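Uncharacterized protein Y57A10A.28 (Caenorhabditis elegans, PDB 5EIK) forms a homotrimeric potassium channel of intracellular membranes that binds PIP2 and may carry counter-ion current during calcium release from internal stores. Local coordinates at residues H35-C40 against C66-F71; C40-R44 against D111-A117; A72-S77 against A162-S167; L80-P84 against H144-Y149. The contacts are given in a common frame with arbitrary orientation. Residues are numbered along the deposited sequence.

Interaction 1. Residues H35-C40 against C66-F71; sequences HYVLTC and CMLMSF
Residues 35-40 are fully helical, part of helix 30-47 (the first transmembrane helix), while 66-70 form the last turn of helix 59-70 and F71 (phi -122°, psi 24°) breaks the helical conformation. The two short axes approach to 9.2 Å with 125° between their N-to-C directions. The CA atoms of Y36 and S70 lie 5.7 Å apart, and those of C40 and C66 5.8 Å. Where a discontinuous helix interrupts its backbone bonding, carbonyls become available to side chains. H35 (chi1 t) exploits this: its NE2 donates to S70 O at 2.9 Å. Small residues allow close packing nearby: T39 CG2 lies 3.4 Å from M69 CB and 3.5 Å from S70 OG. Both hydroxyls turn back into their own helices, T39 OG1 to H35 O and S70 OG to C66 O. Y36 (chi1 m) reaches past S70 to place OH 3.4 Å from F71 CZ, the rings oblique at 54°. C40 SG and C66 SG pack at 3.7 Å, well beyond disulfide length. Helix 92-107 covers V37, C66 and F71; H35 and L38 meet helix 120-148, with H35 against the PIP2-binding K130; and L68 and M69 rest on helix 167-177.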
# COMPACT_ATOMS: atom_id res chain seq x y z
N HIS A 35 25.42 -3.87 -3.80
CA HIS A 35 23.98 -4.01 -3.81
C HIS A 35 23.34 -2.85 -4.60
O HIS A 35 22.47 -3.07 -5.44
CB HIS A 35 23.44 -4.05 -2.38
CG HIS A 35 21.95 -3.91 -2.28
ND1 HIS A 35 21.08 -4.86 -2.78
CD2 HIS A 35 21.19 -2.92 -1.77
CE1 HIS A 35 19.84 -4.45 -2.58
NE2 HIS A 35 19.88 -3.28 -1.97
N TYR A 36 23.77 -1.62 -4.34
CA TYR A 36 23.22 -0.46 -5.06
C TYR A 36 23.45 -0.59 -6.56
O TYR A 36 22.54 -0.34 -7.35
CB TYR A 36 23.84 0.85 -4.57
CG TYR A 36 23.65 1.12 -3.11
CD1 TYR A 36 22.46 0.77 -2.46
CD2 TYR A 36 24.66 1.72 -2.36
CE1 TYR A 36 22.30 1.00 -1.09
CE2 TYR A 36 24.51 1.96 -1.01
CZ TYR A 36 23.33 1.60 -0.38
OH TYR A 36 23.21 1.83 0.97
N VAL A 37 24.68 -0.96 -6.95
CA VAL A 37 25.01 -1.12 -8.36
C VAL A 37 24.09 -2.13 -9.02
O VAL A 37 23.50 -1.84 -10.06
CB VAL A 37 26.48 -1.56 -8.56
CG1 VAL A 37 26.73 -1.86 -10.03
CG2 VAL A 37 27.41 -0.46 -8.11
N LEU A 38 23.97 -3.31 -8.43
CA LEU A 38 23.11 -4.33 -9.01
C LEU A 38 21.64 -3.88 -9.03
O LEU A 38 20.92 -4.13 -10.00
CB LEU A 38 23.27 -5.65 -8.24
CG LEU A 38 24.62 -6.35 -8.45
CD1 LEU A 38 24.77 -7.59 -7.57
CD2 LEU A 38 24.74 -6.73 -9.92
N THR A 39 21.20 -3.20 -7.98
CA THR A 39 19.83 -2.71 -7.94
C THR A 39 19.59 -1.71 -9.08
O THR A 39 18.57 -1.78 -9.77
CB THR A 39 19.52 -2.02 -6.58
OG1 THR A 39 19.62 -2.97 -5.52
CG2 THR A 39 18.13 -1.41 -6.58
N CYS A 40 20.53 -0.79 -9.30
CA CYS A 40 20.39 0.20 -10.36
C CYS A 40 20.41 -0.43 -11.75
O CYS A 40 19.67 -0.01 -12.64
CB CYS A 40 21.48 1.26 -10.27
SG CYS A 40 21.27 2.41 -8.91
N CYS A 66 15.26 4.14 -8.13
CA CYS A 66 16.42 3.40 -7.64
C CYS A 66 16.55 3.40 -6.12
O CYS A 66 16.96 2.40 -5.53
CB CYS A 66 17.70 3.94 -8.30
SG CYS A 66 17.86 3.46 -10.03
N MET A 67 16.21 4.51 -5.48
CA MET A 67 16.31 4.55 -4.04
C MET A 67 15.28 3.58 -3.43
O MET A 67 15.58 2.86 -2.47
CB MET A 67 16.07 5.97 -3.52
CG MET A 67 17.14 6.96 -3.90
SD MET A 67 18.83 6.52 -3.34
CE MET A 67 19.48 5.65 -4.81
N LEU A 68 14.07 3.56 -3.99
CA LEU A 68 13.04 2.68 -3.46
C LEU A 68 13.46 1.22 -3.53
O LEU A 68 13.22 0.45 -2.60
CB LEU A 68 11.71 2.86 -4.20
CG LEU A 68 11.00 4.19 -3.97
CD1 LEU A 68 9.54 4.04 -4.37
CD2 LEU A 68 11.11 4.61 -2.51
N MET A 69 14.09 0.85 -4.64
CA MET A 69 14.53 -0.52 -4.82
C MET A 69 15.79 -0.80 -3.99
O MET A 69 15.95 -1.89 -3.45
CB MET A 69 14.83 -0.78 -6.29
CG MET A 69 13.59 -0.90 -7.16
SD MET A 69 12.57 -2.31 -6.67
CE MET A 69 13.58 -3.64 -7.26
N SER A 70 16.66 0.19 -3.87
CA SER A 70 17.89 0.02 -3.13
C SER A 70 17.65 -0.23 -1.66
O SER A 70 18.45 -0.90 -1.01
CB SER A 70 18.79 1.24 -3.31
OG SER A 70 19.37 1.25 -4.60
N PHE A 71 16.55 0.30 -1.15
CA PHE A 71 16.24 0.15 0.27
C PHE A 71 14.89 -0.53 0.50
O PHE A 71 14.27 -0.37 1.56
CB PHE A 71 16.26 1.52 0.94
CG PHE A 71 17.61 2.17 0.91
CD1 PHE A 71 18.63 1.74 1.76
CD2 PHE A 71 17.89 3.17 -0.01
CE1 PHE A 71 19.91 2.29 1.68
CE2 PHE A 71 19.16 3.73 -0.09
CZ PHE A 71 20.18 3.29 0.75

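Interaction 2. Residues C40-R44 against D111-A117; sequences CLSVR and DVVFRLA. With DMU (decyl-beta-D-maltopyranoside), chain L.
D111 (phi 56°, psi 34°) occupies the N-cap position of the short helix 112-117, probably on the cytoplasmic side, yet its carboxylate makes no capping bond and instead turns to R44 of the first transmembrane helix. That helix, continuous through 40-44, crosses 112-117 with 101° between their N-to-C directions and 11.8 Å between the short axes, so long side chains must span the gap. R44 is extended, chi1 to chi3 all t, and forms a salt bridge: NH2 to D111 OD2 at 2.7 Å and NH1 to D111 OD1 at 3.2 Å. One turn on, F114 (chi1 t) stacks on the guanidinium, the planes 8° apart and R44 CZ 3.5 Å from the ring centroid, a cation-pi pair. F114 CD1 also meets L41 CD2 at 3.7 Å; the CA atoms of L41 and F114 are 7.6 Å apart. Last, A117 CB packs on L41 CD1 at 3.9 Å and on DMU C43 at 3.6 Å. The charge of R44 is thus paired with a carboxylate in the guanidinium plane and further stabilised by the ring over one face.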
# COMPACT_ATOMS: atom_id res chain seq x y z
N CYS A 40 20.53 -0.79 -9.30
CA CYS A 40 20.39 0.20 -10.36
C CYS A 40 20.41 -0.43 -11.75
O CYS A 40 19.67 -0.01 -12.64
CB CYS A 40 21.48 1.26 -10.27
SG CYS A 40 21.27 2.41 -8.91
N LEU A 41 21.26 -1.43 -11.93
CA LEU A 41 21.34 -2.13 -13.19
C LEU A 41 19.98 -2.76 -13.47
O LEU A 41 19.51 -2.79 -14.61
CB LEU A 41 22.42 -3.21 -13.15
CG LEU A 41 23.84 -2.69 -12.94
CD1 LEU A 41 24.83 -3.85 -12.88
CD2 LEU A 41 24.19 -1.74 -14.08
N SER A 42 19.35 -3.27 -12.42
CA SER A 42 18.05 -3.91 -12.57
C SER A 42 17.00 -2.89 -12.99
O SER A 42 16.23 -3.12 -13.93
CB SER A 42 17.65 -4.58 -11.24
OG SER A 42 16.42 -5.25 -11.37
N VAL A 43 16.97 -1.74 -12.32
CA VAL A 43 16.00 -0.72 -12.68
C VAL A 43 16.26 -0.27 -14.12
O VAL A 43 15.31 -0.00 -14.86
CB VAL A 43 16.09 0.51 -11.75
CG1 VAL A 43 15.23 1.63 -12.28
CG2 VAL A 43 15.64 0.12 -10.35
N ARG A 44 17.53 -0.18 -14.50
CA ARG A 44 17.88 0.24 -15.85
C ARG A 44 17.44 -0.79 -16.89
O ARG A 44 16.97 -0.43 -17.97
CB ARG A 44 19.38 0.50 -15.95
CG ARG A 44 19.86 0.82 -17.35
CD ARG A 44 21.19 1.57 -17.34
NE ARG A 44 21.75 1.65 -18.69
CZ ARG A 44 22.82 2.36 -19.03
NH1 ARG A 44 23.46 3.07 -18.12
NH2 ARG A 44 23.24 2.36 -20.28
N ASP A 111 29.53 5.99 -20.43
CA ASP A 111 28.84 4.91 -19.74
C ASP A 111 29.81 3.84 -19.21
O ASP A 111 29.46 2.66 -19.17
CB ASP A 111 27.83 4.29 -20.71
CG ASP A 111 26.47 4.01 -20.07
OD1 ASP A 111 26.08 4.71 -19.10
OD2 ASP A 111 25.78 3.09 -20.55
N VAL A 112 31.01 4.24 -18.81
CA VAL A 112 32.01 3.29 -18.32
C VAL A 112 31.58 2.47 -17.13
O VAL A 112 31.84 1.26 -17.07
CB VAL A 112 33.33 3.97 -17.92
CG1 VAL A 112 34.12 4.31 -19.16
CG2 VAL A 112 33.04 5.21 -17.07
N VAL A 113 30.95 3.11 -16.16
CA VAL A 113 30.52 2.39 -14.98
C VAL A 113 29.58 1.27 -15.35
O VAL A 113 29.76 0.12 -14.93
CB VAL A 113 29.83 3.32 -13.99
CG1 VAL A 113 29.22 2.51 -12.85
CG2 VAL A 113 30.85 4.33 -13.47
N PHE A 114 28.58 1.59 -16.17
CA PHE A 114 27.60 0.61 -16.62
C PHE A 114 28.32 -0.54 -17.33
O PHE A 114 28.11 -1.71 -17.00
CB PHE A 114 26.61 1.28 -17.59
CG PHE A 114 25.62 0.33 -18.19
CD1 PHE A 114 24.56 -0.16 -17.43
CD2 PHE A 114 25.78 -0.12 -19.50
CE1 PHE A 114 23.66 -1.09 -17.98
CE2 PHE A 114 24.89 -1.04 -20.05
CZ PHE A 114 23.83 -1.53 -19.29
N ARG A 115 29.16 -0.19 -18.30
CA ARG A 115 29.92 -1.18 -19.07
C ARG A 115 30.80 -2.07 -18.20
O ARG A 115 30.91 -3.28 -18.43
CB ARG A 115 30.79 -0.46 -20.10
CG ARG A 115 30.01 0.13 -21.26
CD ARG A 115 30.91 0.95 -22.16
NE ARG A 115 30.16 1.48 -23.30
CZ ARG A 115 30.54 2.52 -24.03
NH1 ARG A 115 31.67 3.15 -23.74
NH2 ARG A 115 29.80 2.93 -25.05
N LEU A 116 31.43 -1.48 -17.20
CA LEU A 116 32.27 -2.24 -16.31
C LEU A 116 31.42 -3.16 -15.42
O LEU A 116 31.75 -4.33 -15.23
CB LEU A 116 33.11 -1.30 -15.44
CG LEU A 116 33.97 -1.96 -14.36
CD1 LEU A 116 34.92 -2.99 -15.00
CD2 LEU A 116 34.76 -0.90 -13.63
N ALA A 117 30.31 -2.64 -14.90
CA ALA A 117 29.45 -3.43 -14.03
C ALA A 117 28.73 -4.58 -14.71
O ALA A 117 28.38 -5.56 -14.06
CB ALA A 117 28.43 -2.53 -13.36
C1 DMU L . 40.91 1.02 -2.78
C2 DMU L . 41.43 1.51 -1.40
C3 DMU L . 42.12 2.92 -1.54
C4 DMU L . 41.19 3.87 -2.34
O5 DMU L . 40.90 3.31 -3.63
C6 DMU L . 40.08 2.14 -3.45
O7 DMU L . 42.35 3.52 -0.23
O16 DMU L . 39.61 1.68 -4.73
C18 DMU L . 38.36 2.36 -4.99
C19 DMU L . 37.79 1.82 -6.31
C22 DMU L . 36.50 2.56 -6.69
C25 DMU L . 35.72 1.65 -7.65
C28 DMU L . 34.81 2.49 -8.53
C31 DMU L . 34.58 1.75 -9.86
C34 DMU L . 33.10 1.34 -9.98
C37 DMU L . 33.02 -0.18 -10.18
C40 DMU L . 32.28 -0.51 -11.48
C43 DMU L . 30.89 -1.06 -11.14
O49 DMU L . 40.06 -0.15 -2.59
O55 DMU L . 42.40 0.54 -0.92
C57 DMU L . 41.84 5.24 -2.50
O61 DMU L . 40.79 6.19 -2.70
C5 DMU L . 43.86 3.40 1.74
C7 DMU L . 43.93 4.98 1.82
C8 DMU L . 45.13 5.46 0.92
C9 DMU L . 44.88 4.94 -0.52
O1 DMU L . 44.75 3.50 -0.44
C10 DMU L . 43.60 3.06 0.29
O2 DMU L . 45.18 6.90 0.87
O3 DMU L . 42.59 3.16 2.49
O4 DMU L . 44.11 5.41 3.18
C11 DMU L . 46.04 5.33 -1.41
O6 DMU L . 45.82 4.96 -2.72

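Interaction 3. Residues A72-S77 against A162-S167; sequences AGSFLS and AKGAGS. With PT5 ([(2R)-1-octadecanoyloxy-3-[oxidanyl-[(1R,2R,3S,4R,5R,6S)-2,3,6-tris(oxidanyl)-4,5-diphosphonooxy-cyclohexyl]oxy-phospho ryl]oxy-propan-2-yl] (8Z)-icosa-5,8,11,14-tetraenoate), chain B.
This is a close, glycine-mediated contact between the two discontinuous transmembrane helices of the TRIC fold, made at their breaks: 72-77 opens helix 72-81, just after the interruption that follows helix 59-70, and 162-167 runs from the end of helix 153-165, past A165 (phi -131°, psi 19°) and through G166 (phi -68°, psi -11°) in the break, to S167, the first residue of helix 167-177. It illustrates how absent side chains let backbones meet. The CA atoms of G73 and K163 are only 4.0 Å apart, those of A72 and S167 4.9 Å. G73 CA sits 3.3 Å from A162 O in a CA-H...O contact, and a CB at G73 would clash with K163 O. G166 is similarly constrained: a CB there would run into A162 O and crowd L76 CD2, which lies 3.7 Å from G166 CA. A72 CB abuts S167 CA at 3.5 Å, and L76 (chi1 t, chi2 p) brings CG to 3.9 Å from A162 CB. K163 (chi1 and chi2 m) folds along the partner helix, its CD 3.6 Å from S77 CB and 3.5 Å from G73 O. No hydrogen bond joins the segments. The break also leaves the A165 carbonyl to the lipid: L76 and G164 to S167 line the pocket of PT5, a PIP2 lipid also hydrogen-bonded by K130 and R134. S167 OG bonds weakly to PT5 O41 at 3.4 Å, and PT5 O2 donates to A165 O at 2.7 Å.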
# COMPACT_ATOMS: atom_id res chain seq x y z
N ALA A 72 14.45 -1.28 -0.50
CA ALA A 72 13.16 -1.97 -0.45
C ALA A 72 12.92 -2.75 0.84
O ALA A 72 11.87 -2.60 1.47
CB ALA A 72 13.04 -2.91 -1.65
N GLY A 73 13.89 -3.57 1.22
CA GLY A 73 13.77 -4.37 2.42
C GLY A 73 13.49 -3.56 3.67
O GLY A 73 12.70 -3.97 4.52
N SER A 74 14.13 -2.40 3.77
CA SER A 74 13.93 -1.52 4.93
C SER A 74 12.57 -0.84 4.89
O SER A 74 11.95 -0.62 5.94
CB SER A 74 15.04 -0.46 5.00
OG SER A 74 16.31 -1.07 5.10
N PHE A 75 12.09 -0.49 3.70
CA PHE A 75 10.78 0.14 3.59
C PHE A 75 9.70 -0.86 3.95
O PHE A 75 8.78 -0.54 4.70
CB PHE A 75 10.53 0.68 2.19
CG PHE A 75 11.33 1.91 1.86
CD1 PHE A 75 11.21 3.05 2.63
CD2 PHE A 75 12.18 1.92 0.76
CE1 PHE A 75 11.94 4.20 2.32
CE2 PHE A 75 12.90 3.05 0.44
CZ PHE A 75 12.78 4.20 1.22
N LEU A 76 9.80 -2.08 3.44
CA LEU A 76 8.80 -3.09 3.74
C LEU A 76 8.81 -3.39 5.24
O LEU A 76 7.76 -3.52 5.88
CB LEU A 76 9.07 -4.36 2.95
CG LEU A 76 7.99 -5.44 3.06
CD1 LEU A 76 6.62 -4.82 2.85
CD2 LEU A 76 8.25 -6.54 2.03
N SER A 77 10.01 -3.50 5.80
CA SER A 77 10.17 -3.78 7.21
C SER A 77 9.44 -2.72 8.04
O SER A 77 8.65 -3.06 8.91
CB SER A 77 11.65 -3.82 7.59
OG SER A 77 11.82 -4.04 8.99
N ALA A 162 11.23 -10.04 4.95
CA ALA A 162 10.95 -8.74 4.34
C ALA A 162 12.25 -8.00 4.08
O ALA A 162 12.41 -7.37 3.03
CB ALA A 162 10.05 -7.91 5.26
N LYS A 163 13.19 -8.08 5.02
CA LYS A 163 14.48 -7.43 4.86
C LYS A 163 15.30 -8.06 3.75
O LYS A 163 16.06 -7.38 3.06
CB LYS A 163 15.29 -7.50 6.17
CG LYS A 163 14.74 -6.63 7.28
CD LYS A 163 14.89 -5.15 6.98
CE LYS A 163 15.98 -4.51 7.82
NZ LYS A 163 17.31 -5.13 7.61
N GLY A 164 15.13 -9.37 3.56
CA GLY A 164 15.89 -10.07 2.53
C GLY A 164 15.27 -10.17 1.14
O GLY A 164 16.00 -10.24 0.16
N ALA A 165 13.95 -10.16 1.05
CA ALA A 165 13.29 -10.29 -0.25
C ALA A 165 12.21 -9.25 -0.56
O ALA A 165 11.39 -9.46 -1.46
CB ALA A 165 12.71 -11.69 -0.38
N GLY A 166 12.20 -8.14 0.16
CA GLY A 166 11.17 -7.13 -0.09
C GLY A 166 11.22 -6.39 -1.41
O GLY A 166 10.28 -5.68 -1.76
N SER A 167 12.30 -6.53 -2.16
CA SER A 167 12.40 -5.81 -3.42
C SER A 167 11.28 -6.17 -4.40
O SER A 167 10.91 -5.37 -5.26
CB SER A 167 13.79 -6.03 -4.07
OG SER A 167 13.92 -7.34 -4.57
O12 PT5 B . 9.22 -14.14 -5.69
P1 PT5 B . 8.89 -12.71 -5.30
O13 PT5 B . 8.80 -12.41 -3.59
O11 PT5 B . 7.45 -12.16 -5.87
O6 PT5 B . 11.41 -11.59 -8.07
O1 PT5 B . 9.95 -11.65 -5.78
C1 PT5 B . 11.36 -11.90 -5.70
C6 PT5 B . 11.94 -11.10 -6.83
C2 PT5 B . 12.01 -11.45 -4.34
O2 PT5 B . 11.70 -10.06 -4.09
C3 PT5 B . 13.56 -11.57 -4.41
O3 PT5 B . 14.10 -11.04 -3.21
C4 PT5 B . 14.15 -10.82 -5.58
O4 PT5 B . 15.50 -11.14 -5.72
P4 PT5 B . 16.66 -10.02 -5.47
O41 PT5 B . 16.46 -8.70 -6.37
O42 PT5 B . 18.12 -10.64 -5.79
O43 PT5 B . 16.60 -9.59 -4.03
C5 PT5 B . 13.47 -11.17 -6.91
O5 PT5 B . 13.92 -10.22 -7.88
P5 PT5 B . 14.94 -10.79 -9.03
O52 PT5 B . 15.53 -12.23 -8.69
O51 PT5 B . 14.12 -10.76 -10.50
O53 PT5 B . 16.05 -9.55 -9.04
C7 PT5 B . 8.25 -11.16 -3.08
C8 PT5 B . 7.34 -11.53 -1.89
C9 PT5 B . 5.84 -11.73 -2.26
O16 PT5 B . 7.45 -10.46 -0.88
C10 PT5 B . 8.20 -10.76 0.23
O17 PT5 B . 9.42 -10.71 0.26
O18 PT5 B . 4.99 -10.91 -1.34
C11 PT5 B . 3.61 -11.22 -1.08
O19 PT5 B . 3.07 -12.36 -1.20
C12 PT5 B . 7.37 -11.14 1.45
C13 PT5 B . 7.60 -10.35 2.76
C14 PT5 B . 6.72 -10.91 3.91
C15 PT5 B . 5.50 -10.03 4.21
C16 PT5 B . 4.73 -10.46 5.50
C17 PT5 B . 3.18 -10.35 5.37
C18 PT5 B . 2.51 -9.75 6.61
C19 PT5 B . 1.44 -9.11 6.62
C20 PT5 B . 0.86 -7.79 6.06
C21 PT5 B . 0.03 -7.91 4.76
C22 PT5 B . -0.25 -6.54 4.10
C23 PT5 B . -1.69 -6.42 3.57
C24 PT5 B . -2.40 -5.13 4.03
C31 PT5 B . 2.82 -9.99 -0.63
C32 PT5 B . 2.98 -9.70 0.89
C33 PT5 B . 2.30 -8.38 1.35
C34 PT5 B . 3.23 -7.14 1.37
C35 PT5 B . 2.61 -5.70 1.72
C36 PT5 B . 2.29 -4.77 0.75
C37 PT5 B . 1.06 -3.85 0.97
C38 PT5 B . 1.46 -2.53 0.55
C39 PT5 B . 1.06 -1.79 -0.64
C40 PT5 B . 1.57 -2.19 -1.99
C25 PT5 B . -2.43 -4.05 2.92
C26 PT5 B . -2.91 -2.68 3.43
C41 PT5 B . 0.59 -2.86 -2.96
C42 PT5 B . 1.27 -3.37 -4.23
C43 PT5 B . 1.73 -4.83 -4.13

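Interaction 4. Residues L80-P84 against H144-Y149; sequences LLGEP and HAVRIY
L81 (chi1 m, chi2 t) spreads its two methyls over the last turn of helix 120-148, CD1 lying 3.7 Å from H144 CD2 and 4.3 Å from I148 CD1, CD2 reaching the edge of the Y149 ring at CE2, 4.0 Å away. L81 is the last helical residue of 72-81. G82 (phi 75°, psi 24°) then closes the helix with a Schellman motif, and the chain extends at E83 (phi -92°, psi 158°) and P84. Residues 144-148 are helical and Y149 leaves that conformation, so the C-terminal ends of two helices meet, with the CA atoms of L81 and A145 8.5 Å apart. The apolar contact of L81 has a polar one, E83 with H144, beside it. Helix 153-165 lines the same junction, V159 touching both L81 and A145. The site also adjoins the trimer interface, since Y149 packs on P84 of a second subunit and P84 on L81 of the third. In the polar pair, H144 (chi1 t) and E83 (chi1 m, chi2 t) form a histidine-carboxylate hydrogen bond, H144 NE2 donating to E83 OE2 at 2.9 Å.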
# COMPACT_ATOMS: atom_id res chain seq x y z
N LEU A 80 5.71 -3.12 7.86
CA LEU A 80 5.18 -4.20 8.69
C LEU A 80 5.15 -3.88 10.18
O LEU A 80 4.21 -4.26 10.88
CB LEU A 80 5.99 -5.48 8.48
CG LEU A 80 6.05 -6.03 7.05
CD1 LEU A 80 6.91 -7.28 7.05
CD2 LEU A 80 4.64 -6.33 6.53
N LEU A 81 6.16 -3.18 10.66
CA LEU A 81 6.25 -2.84 12.07
C LEU A 81 5.54 -1.55 12.47
O LEU A 81 5.50 -1.21 13.65
CB LEU A 81 7.72 -2.77 12.49
CG LEU A 81 8.44 -4.11 12.30
CD1 LEU A 81 9.93 -3.93 12.54
CD2 LEU A 81 7.85 -5.15 13.26
N GLY A 82 4.98 -0.85 11.50
CA GLY A 82 4.28 0.39 11.81
C GLY A 82 5.20 1.56 12.12
O GLY A 82 4.81 2.49 12.81
N GLU A 83 6.43 1.50 11.62
CA GLU A 83 7.40 2.57 11.85
C GLU A 83 7.25 3.50 10.66
O GLU A 83 6.75 3.09 9.61
CB GLU A 83 8.83 2.01 11.87
CG GLU A 83 8.99 0.74 12.69
CD GLU A 83 10.39 0.14 12.58
OE1 GLU A 83 10.91 0.08 11.45
OE2 GLU A 83 10.96 -0.28 13.61
N PRO A 84 7.65 4.77 10.81
CA PRO A 84 7.53 5.71 9.68
C PRO A 84 8.19 5.10 8.45
O PRO A 84 9.35 4.70 8.50
CB PRO A 84 8.25 6.95 10.20
CG PRO A 84 7.93 6.92 11.67
CD PRO A 84 8.16 5.45 12.01
N HIS A 144 16.15 -7.24 15.14
CA HIS A 144 15.30 -6.08 15.39
C HIS A 144 13.92 -6.53 15.86
O HIS A 144 13.39 -6.03 16.86
CB HIS A 144 15.20 -5.23 14.12
CG HIS A 144 14.39 -3.98 14.29
ND1 HIS A 144 14.56 -3.12 15.35
CD2 HIS A 144 13.43 -3.43 13.51
CE1 HIS A 144 13.74 -2.09 15.21
NE2 HIS A 144 13.04 -2.26 14.10
N ALA A 145 13.33 -7.48 15.15
CA ALA A 145 12.01 -7.99 15.50
C ALA A 145 11.99 -8.64 16.87
O ALA A 145 11.02 -8.50 17.62
CB ALA A 145 11.52 -8.98 14.45
N VAL A 146 13.05 -9.37 17.20
CA VAL A 146 13.15 -10.05 18.49
C VAL A 146 13.16 -9.05 19.64
O VAL A 146 12.58 -9.30 20.70
CB VAL A 146 14.43 -10.91 18.55
CG1 VAL A 146 14.68 -11.40 19.97
CG2 VAL A 146 14.28 -12.09 17.61
N ARG A 147 13.82 -7.92 19.43
CA ARG A 147 13.90 -6.89 20.45
C ARG A 147 12.54 -6.20 20.67
O ARG A 147 12.24 -5.75 21.77
CB ARG A 147 14.96 -5.86 20.05
CG ARG A 147 15.16 -4.73 21.05
CD ARG A 147 16.46 -3.98 20.75
NE ARG A 147 16.49 -3.46 19.39
CZ ARG A 147 15.77 -2.43 18.96
NH1 ARG A 147 14.94 -1.80 19.78
NH2 ARG A 147 15.87 -2.04 17.69
N ILE A 148 11.71 -6.14 19.63
CA ILE A 148 10.40 -5.50 19.77
C ILE A 148 9.31 -6.47 20.22
O ILE A 148 8.51 -6.14 21.10
CB ILE A 148 9.95 -4.84 18.46
CG1 ILE A 148 10.99 -3.82 18.00
CG2 ILE A 148 8.64 -4.11 18.66
CD1 ILE A 148 10.64 -3.14 16.69
N TYR A 149 9.27 -7.65 19.61
CA TYR A 149 8.27 -8.67 19.92
C TYR A 149 8.96 -9.99 20.29
O TYR A 149 8.96 -10.94 19.51
CB TYR A 149 7.34 -8.88 18.72
CG TYR A 149 6.62 -7.62 18.34
CD1 TYR A 149 5.57 -7.13 19.11
CD2 TYR A 149 7.01 -6.88 17.22
CE1 TYR A 149 4.93 -5.94 18.79
CE2 TYR A 149 6.38 -5.68 16.89
CZ TYR A 149 5.34 -5.22 17.69
OH TYR A 149 4.73 -4.02 17.38

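How the interactions relate
The four contacts differ in chemistry with their place in the fold. Interactions 1 and 2 are buried, 3 partly buried and 4 at the surface. The centres of 1 and 3 each lie about 8 Å from the chain's centre; those of 2 and 4, on opposite sides of it, are about 34 Å apart. A histidine-to-carbonyl bond and aromatic packing cross 1, backbones meet at glycines in 3, and carboxylates pair with arginine in 2 and histidine in 4. Interactions 1 and 2 share C40 on helix 30-47; 3 and 4 share helix 72-81, L80 meeting A162; 1 and 3 touch through M69 and S167. PT5 touches 1, 3 and 4, detergent lies against 2, and neighbouring subunits reach interaction 4 alone.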